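Local coordinates for protein TetR family Transcriptional regulator (Streptococcus agalactiae 2603V/R, PDB 3KKC) that probably binds DNA through an N-terminal helix-turn-helix domain and regulates transcription as a TetR-family regulator, at residues 60-73 against 108-121. Numbering follows the deposited sequence.
Sequences LKELCEDLFHHLFK and YFLLRFRSELEHDV. With NI (nickel (II) ion), chain E.
Phe68 fits as a knob into a hole formed by Phe109, Arg112, Phe113 and Glu116. With CG anti to the carbonyl carbon (chi1 -63°), its ring points into segment 108-121: Phe68 CZ meets Phe109 CE1 at 3.4 Å and Phe113 CB at 3.5 Å. Phe68, Phe109 and Phe113 form an aromatic cluster without a true stack; the Phe68 and Phe109 planes are inclined by 42°, while the nearly parallel rings of Phe68 and Phe113 are slid apart. Arg112 NH1 lies at the Phe68 rim, near the ring plane and 3.2 Å from Phe68 CD2, its guanidinium turned almost perpendicular to the ring. Phe72, four residues on and just past the helix end, takes Glu116 CB over one face, 3.2 Å from Phe72 CE2, and meets Phe113 CE1 at its edge. Toward the other end, Cys64 SG touches two ring edges, 3.8 Å from both Tyr108 CE2 and Phe109 CD1, and Leu60 CD2 packs against Tyr108.

Glu116 bends at chi2, bringing its carboxylate back toward Arg112; NH1 of Arg112 makes a weak hydrogen bond to Glu116 OE2, 3.4 Å, within a salt bridge. Lys73 NZ stands 4.0 Å from Glu116 OE2, beyond salt-bridge range.

Segments 60-71 and 108-121 run in nearly the same direction, crossing at -27°. Their contact seats helix 57-71, which follows the helix-turn-helix region, on helix 107-129 of the C-terminal helical domain, the usual TetR-family arrangement. Leu60 also packs on Phe21 of helix 4-24, and His70 binds nickel with His86 and His90, tying helix 57-71 to helix 80-93. No hydrogen bond spans the two segments: cohesion is chiefly apolar and aromatic, and the Glu116 carboxylate probably offsets the positive charges of Arg112 and Lys73 beside it.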
loop_
_atom_site.group_PDB
_atom_site.type_symbol
_atom_site.label_atom_id
_atom_site.label_comp_id
_atom_site.label_asym_id
_atom_site.label_seq_id
_atom_site.Cartn_x
_atom_site.Cartn_y
_atom_site.Cartn_z
ATOM N N LEU A 60 19.059 10.110 -3.321
ATOM C CA LEU A 60 17.675 9.941 -2.939
ATOM C C LEU A 60 17.390 10.833 -1.739
ATOM O O LEU A 60 16.391 11.568 -1.706
ATOM C CB LEU A 60 17.398 8.494 -2.581
ATOM C CG LEU A 60 15.904 8.327 -2.482
ATOM C CD1 LEU A 60 15.314 8.770 -3.791
ATOM C CD2 LEU A 60 15.564 6.896 -2.198
ATOM N N LYS A 61 18.294 10.769 -0.765
ATOM C CA LYS A 61 18.177 11.533 0.468
ATOM C C LYS A 61 18.132 13.044 0.158
ATOM O O LYS A 61 17.115 13.697 0.392
ATOM C CB LYS A 61 19.328 11.158 1.404
ATOM C CG LYS A 61 19.563 12.061 2.605
ATOM C CD LYS A 61 21.086 12.191 2.830
ATOM C CE LYS A 61 21.453 12.829 4.163
ATOM N NZ LYS A 61 20.637 12.252 5.271
ATOM N N GLU A 62 19.225 13.584 -0.380
ATOM C CA GLU A 62 19.245 14.953 -0.897
ATOM C C GLU A 62 17.986 15.318 -1.697
ATOM O O GLU A 62 17.281 16.260 -1.338
ATOM C CB GLU A 62 20.473 15.181 -1.772
ATOM C CG GLU A 62 21.772 15.259 -1.006
ATOM C CD GLU A 62 22.818 16.054 -1.750
ATOM O OE1 GLU A 62 22.474 16.627 -2.815
ATOM O OE2 GLU A 62 23.973 16.112 -1.270
ATOM N N LEU A 63 17.708 14.576 -2.772
ATOM C CA LEU A 63 16.503 14.804 -3.569
ATOM C C LEU A 63 15.265 14.991 -2.675
ATOM O O LEU A 63 14.796 16.109 -2.523
ATOM C CB LEU A 63 16.296 13.709 -4.621
ATOM C CG LEU A 63 15.013 13.813 -5.457
ATOM C CD1 LEU A 63 14.939 15.163 -6.104
ATOM C CD2 LEU A 63 14.919 12.726 -6.527
ATOM N N CYS A 64 14.741 13.918 -2.097
ATOM C CA CYS A 64 13.710 14.008 -1.048
ATOM C C CYS A 64 13.858 15.217 -0.136
ATOM O O CYS A 64 12.903 15.975 0.083
ATOM C CB CYS A 64 13.733 12.750 -0.161
ATOM S SG CYS A 64 13.229 11.269 -1.017
ATOM N N GLU A 65 15.049 15.388 0.421
ATOM C CA GLU A 65 15.286 16.512 1.305
ATOM C C GLU A 65 14.790 17.805 0.634
ATOM O O GLU A 65 13.965 18.519 1.207
ATOM C CB GLU A 65 16.766 16.586 1.679
ATOM C CG GLU A 65 17.139 17.820 2.449
ATOM C CD GLU A 65 18.322 17.606 3.358
ATOM O OE1 GLU A 65 19.137 16.675 3.114
ATOM O OE2 GLU A 65 18.427 18.381 4.331
ATOM N N ASP A 66 15.290 18.054 -0.585
ATOM C CA ASP A 66 14.877 19.154 -1.478
ATOM C C ASP A 66 13.390 19.144 -1.815
ATOM O O ASP A 66 12.718 20.146 -1.662
ATOM C CB ASP A 66 15.625 19.084 -2.821
ATOM C CG ASP A 66 17.065 19.537 -2.728
ATOM O OD1 ASP A 66 17.430 20.224 -1.752
ATOM O OD2 ASP A 66 17.834 19.208 -3.651
ATOM N N LEU A 67 12.898 18.020 -2.325
ATOM C CA LEU A 67 11.505 17.900 -2.722
ATOM C C LEU A 67 10.538 18.243 -1.573
ATOM O O LEU A 67 9.533 18.936 -1.771
ATOM C CB LEU A 67 11.237 16.492 -3.246
ATOM C CG LEU A 67 11.117 16.388 -4.759
ATOM C CD1 LEU A 67 11.664 17.641 -5.439
ATOM C CD2 LEU A 67 11.809 15.146 -5.262
ATOM N N PHE A 68 10.862 17.772 -0.369
ATOM C CA PHE A 68 10.015 18.016 0.792
ATOM C C PHE A 68 10.208 19.418 1.391
ATOM O O PHE A 68 9.294 19.975 2.010
ATOM C CB PHE A 68 10.185 16.898 1.817
ATOM C CG PHE A 68 9.735 15.555 1.293
ATOM C CD1 PHE A 68 8.707 15.485 0.350
ATOM C CD2 PHE A 68 10.333 14.365 1.733
ATOM C CE1 PHE A 68 8.280 14.260 -0.150
ATOM C CE2 PHE A 68 9.926 13.135 1.231
ATOM C CZ PHE A 68 8.904 13.062 0.296
ATOM N N HIS A 69 11.384 20.004 1.203
ATOM C CA HIS A 69 11.541 21.362 1.659
ATOM C C HIS A 69 10.653 22.239 0.796
ATOM O O HIS A 69 9.964 23.103 1.320
ATOM C CB HIS A 69 12.988 21.817 1.594
ATOM C CG HIS A 69 13.219 23.180 2.158
ATOM N ND1 HIS A 69 13.786 23.383 3.400
ATOM C CD2 HIS A 69 12.998 24.413 1.637
ATOM C CE1 HIS A 69 13.893 24.683 3.624
ATOM N NE2 HIS A 69 13.422 25.330 2.570
ATOM N N HIS A 70 10.629 22.010 -0.515
ATOM C CA HIS A 70 9.775 22.839 -1.361
ATOM C C HIS A 70 8.265 22.625 -1.182
ATOM O O HIS A 70 7.483 23.552 -1.383
ATOM C CB HIS A 70 10.103 22.737 -2.849
ATOM C CG HIS A 70 9.287 23.680 -3.686
ATOM N ND1 HIS A 70 9.457 25.052 -3.634
ATOM C CD2 HIS A 70 8.265 23.462 -4.551
ATOM C CE1 HIS A 70 8.588 25.631 -4.446
ATOM N NE2 HIS A 70 7.857 24.692 -5.020
ATOM N N LEU A 71 7.851 21.408 -0.845
ATOM C CA LEU A 71 6.427 21.132 -0.687
ATOM C C LEU A 71 5.867 21.694 0.616
ATOM O O LEU A 71 4.850 22.368 0.611
ATOM C CB LEU A 71 6.156 19.633 -0.765
ATOM C CG LEU A 71 6.191 19.042 -2.168
ATOM C CD1 LEU A 71 5.565 17.672 -2.188
ATOM C CD2 LEU A 71 5.442 19.963 -3.078
ATOM N N PHE A 72 6.546 21.446 1.728
ATOM C CA PHE A 72 5.958 21.673 3.047
ATOM C C PHE A 72 6.667 22.768 3.805
ATOM O O PHE A 72 6.039 23.715 4.255
ATOM C CB PHE A 72 6.024 20.411 3.923
ATOM C CG PHE A 72 5.580 19.142 3.238
ATOM C CD1 PHE A 72 4.233 18.852 3.077
ATOM C CD2 PHE A 72 6.511 18.216 2.800
ATOM C CE1 PHE A 72 3.827 17.666 2.469
ATOM C CE2 PHE A 72 6.111 17.037 2.196
ATOM C CZ PHE A 72 4.771 16.762 2.035
ATOM N N LYS A 73 7.975 22.605 3.978
ATOM C CA LYS A 73 8.759 23.466 4.856
ATOM C C LYS A 73 8.756 24.908 4.355
ATOM O O LYS A 73 9.615 25.721 4.708
ATOM C CB LYS A 73 10.170 22.899 5.032
ATOM C CG LYS A 73 10.155 21.452 5.548
ATOM C CD LYS A 73 11.350 20.656 5.032
ATOM C CE LYS A 73 11.042 19.161 4.941
ATOM N NZ LYS A 73 12.085 18.408 4.163
ATOM N N TYR A 108 11.508 3.812 1.077
ATOM C CA TYR A 108 12.134 4.992 1.679
ATOM C C TYR A 108 11.417 6.307 1.327
ATOM O O TYR A 108 11.232 7.172 2.189
ATOM C CB TYR A 108 13.612 5.102 1.278
ATOM C CG TYR A 108 14.269 6.392 1.735
ATOM C CD1 TYR A 108 15.001 6.433 2.911
ATOM C CD2 TYR A 108 14.135 7.574 0.995
ATOM C CE1 TYR A 108 15.577 7.596 3.343
ATOM C CE2 TYR A 108 14.720 8.750 1.413
ATOM C CZ TYR A 108 15.440 8.768 2.591
ATOM O OH TYR A 108 16.055 9.938 3.027
ATOM N N PHE A 109 11.036 6.478 0.064
ATOM C CA PHE A 109 10.300 7.673 -0.290
ATOM C C PHE A 109 8.928 7.679 0.379
ATOM O O PHE A 109 8.478 8.717 0.857
ATOM C CB PHE A 109 10.138 7.854 -1.794
ATOM C CG PHE A 109 9.262 9.003 -2.137
ATOM C CD1 PHE A 109 9.805 10.271 -2.343
ATOM C CD2 PHE A 109 7.883 8.849 -2.172
ATOM C CE1 PHE A 109 8.998 11.353 -2.617
ATOM C CE2 PHE A 109 7.063 9.937 -2.450
ATOM C CZ PHE A 109 7.633 11.198 -2.681
ATOM N N LEU A 110 8.267 6.525 0.419
ATOM C CA LEU A 110 6.931 6.452 1.016
ATOM C C LEU A 110 6.980 6.724 2.522
ATOM O O LEU A 110 5.982 7.094 3.136
ATOM C CB LEU A 110 6.282 5.090 0.751
ATOM C CG LEU A 110 4.753 5.064 0.696
ATOM C CD1 LEU A 110 4.297 5.455 -0.697
ATOM C CD2 LEU A 110 4.208 3.693 1.057
ATOM N N LEU A 111 8.151 6.532 3.110
ATOM C CA LEU A 111 8.306 6.668 4.544
ATOM C C LEU A 111 8.479 8.128 4.893
ATOM O O LEU A 111 7.712 8.689 5.663
ATOM C CB LEU A 111 9.504 5.845 5.042
ATOM C CG LEU A 111 9.240 4.965 6.270
ATOM C CD1 LEU A 111 10.480 4.143 6.678
ATOM C CD2 LEU A 111 8.730 5.787 7.449
ATOM N N ARG A 112 9.494 8.754 4.318
ATOM C CA ARG A 112 9.772 10.148 4.615
ATOM C C ARG A 112 8.614 11.067 4.193
ATOM O O ARG A 112 8.376 12.113 4.816
ATOM C CB ARG A 112 11.115 10.573 4.017
ATOM C CG ARG A 112 12.302 10.372 4.982
ATOM C CD ARG A 112 12.361 11.460 6.076
ATOM N NE ARG A 112 12.002 12.800 5.582
ATOM C CZ ARG A 112 12.693 13.504 4.665
ATOM N NH1 ARG A 112 12.285 14.723 4.294
ATOM N NH2 ARG A 112 13.800 12.999 4.108
ATOM N N PHE A 113 7.875 10.651 3.167
ATOM C CA PHE A 113 6.748 11.426 2.687
ATOM C C PHE A 113 5.599 11.320 3.683
ATOM O O PHE A 113 5.013 12.325 4.074
ATOM C CB PHE A 113 6.333 10.948 1.302
ATOM C CG PHE A 113 5.092 11.604 0.767
ATOM C CD1 PHE A 113 4.988 12.994 0.689
ATOM C CD2 PHE A 113 4.035 10.834 0.304
ATOM C CE1 PHE A 113 3.826 13.600 0.178
ATOM C CE2 PHE A 113 2.882 11.439 -0.216
ATOM C CZ PHE A 113 2.783 12.817 -0.279
ATOM N N ARG A 114 5.282 10.110 4.124
ATOM C CA ARG A 114 4.219 9.972 5.100
ATOM C C ARG A 114 4.574 10.778 6.342
ATOM O O ARG A 114 3.702 11.325 7.003
ATOM C CB ARG A 114 3.955 8.510 5.449
ATOM C CG ARG A 114 2.642 8.293 6.197
ATOM C CD ARG A 114 2.089 6.878 5.970
ATOM N NE ARG A 114 0.798 6.666 6.632
ATOM C CZ ARG A 114 0.539 6.983 7.904
ATOM N NH1 ARG A 114 1.479 7.544 8.663
ATOM N NH2 ARG A 114 -0.655 6.733 8.428
ATOM N N SER A 115 5.858 10.880 6.648
ATOM C CA SER A 115 6.267 11.586 7.852
ATOM C C SER A 115 6.117 13.099 7.737
ATOM O O SER A 115 5.890 13.782 8.731
ATOM C CB SER A 115 7.698 11.220 8.235
ATOM O OG SER A 115 8.201 12.117 9.208
ATOM N N GLU A 116 6.245 13.631 6.530
ATOM C CA GLU A 116 6.043 15.066 6.336
ATOM C C GLU A 116 4.558 15.410 6.464
ATOM O O GLU A 116 4.190 16.358 7.164
ATOM C CB GLU A 116 6.621 15.533 4.995
ATOM C CG GLU A 116 8.136 15.359 4.894
ATOM C CD GLU A 116 8.912 16.314 5.799
ATOM O OE1 GLU A 116 8.514 17.505 5.896
ATOM O OE2 GLU A 116 9.929 15.877 6.396
ATOM N N LEU A 117 3.716 14.624 5.796
ATOM C CA LEU A 117 2.271 14.672 5.990
ATOM C C LEU A 117 1.882 14.686 7.465
ATOM O O LEU A 117 1.030 15.455 7.865
ATOM C CB LEU A 117 1.599 13.507 5.273
ATOM C CG LEU A 117 1.685 13.531 3.740
ATOM C CD1 LEU A 117 1.188 12.209 3.140
ATOM C CD2 LEU A 117 0.896 14.707 3.184
ATOM N N GLU A 118 2.531 13.875 8.283
ATOM C CA GLU A 118 2.231 13.857 9.711
ATOM C C GLU A 118 2.541 15.169 10.409
ATOM O O GLU A 118 1.928 15.498 11.418
ATOM C CB GLU A 118 3.013 12.759 10.439
ATOM C CG GLU A 118 2.437 11.382 10.348
ATOM C CD GLU A 118 3.061 10.433 11.370
ATOM O OE1 GLU A 118 3.391 10.897 12.490
ATOM O OE2 GLU A 118 3.217 9.227 11.055
ATOM N N HIS A 119 3.519 15.903 9.909
ATOM C CA HIS A 119 4.002 17.082 10.619
ATOM C C HIS A 119 3.355 18.360 10.093
ATOM O O HIS A 119 3.121 19.319 10.843
ATOM C CB HIS A 119 5.521 17.163 10.485
ATOM C CG HIS A 119 6.141 18.308 11.223
ATOM N ND1 HIS A 119 6.350 18.290 12.587
ATOM C CD2 HIS A 119 6.628 19.495 10.784
ATOM C CE1 HIS A 119 6.930 19.417 12.959
ATOM N NE2 HIS A 119 7.107 20.167 11.884
ATOM N N ASP A 120 3.047 18.381 8.805
ATOM C CA ASP A 120 2.648 19.640 8.192
ATOM C C ASP A 120 1.268 19.592 7.562
ATOM O O ASP A 120 0.662 20.628 7.317
ATOM C CB ASP A 120 3.718 20.106 7.193
ATOM C CG ASP A 120 5.032 20.536 7.885
ATOM O OD1 ASP A 120 4.987 21.238 8.925
ATOM O OD2 ASP A 120 6.119 20.174 7.384
ATOM N N VAL A 121 0.745 18.399 7.326
ATOM C CA VAL A 121 -0.605 18.292 6.790
ATOM C C VAL A 121 -1.652 17.793 7.809
ATOM O O VAL A 121 -2.766 18.326 7.896
ATOM C CB VAL A 121 -0.618 17.444 5.526
ATOM C CG1 VAL A 121 -2.052 16.996 5.159
ATOM C CG2 VAL A 121 0.048 18.235 4.389
HETATM NI NI NI E . 6.074 24.741 -6.292
#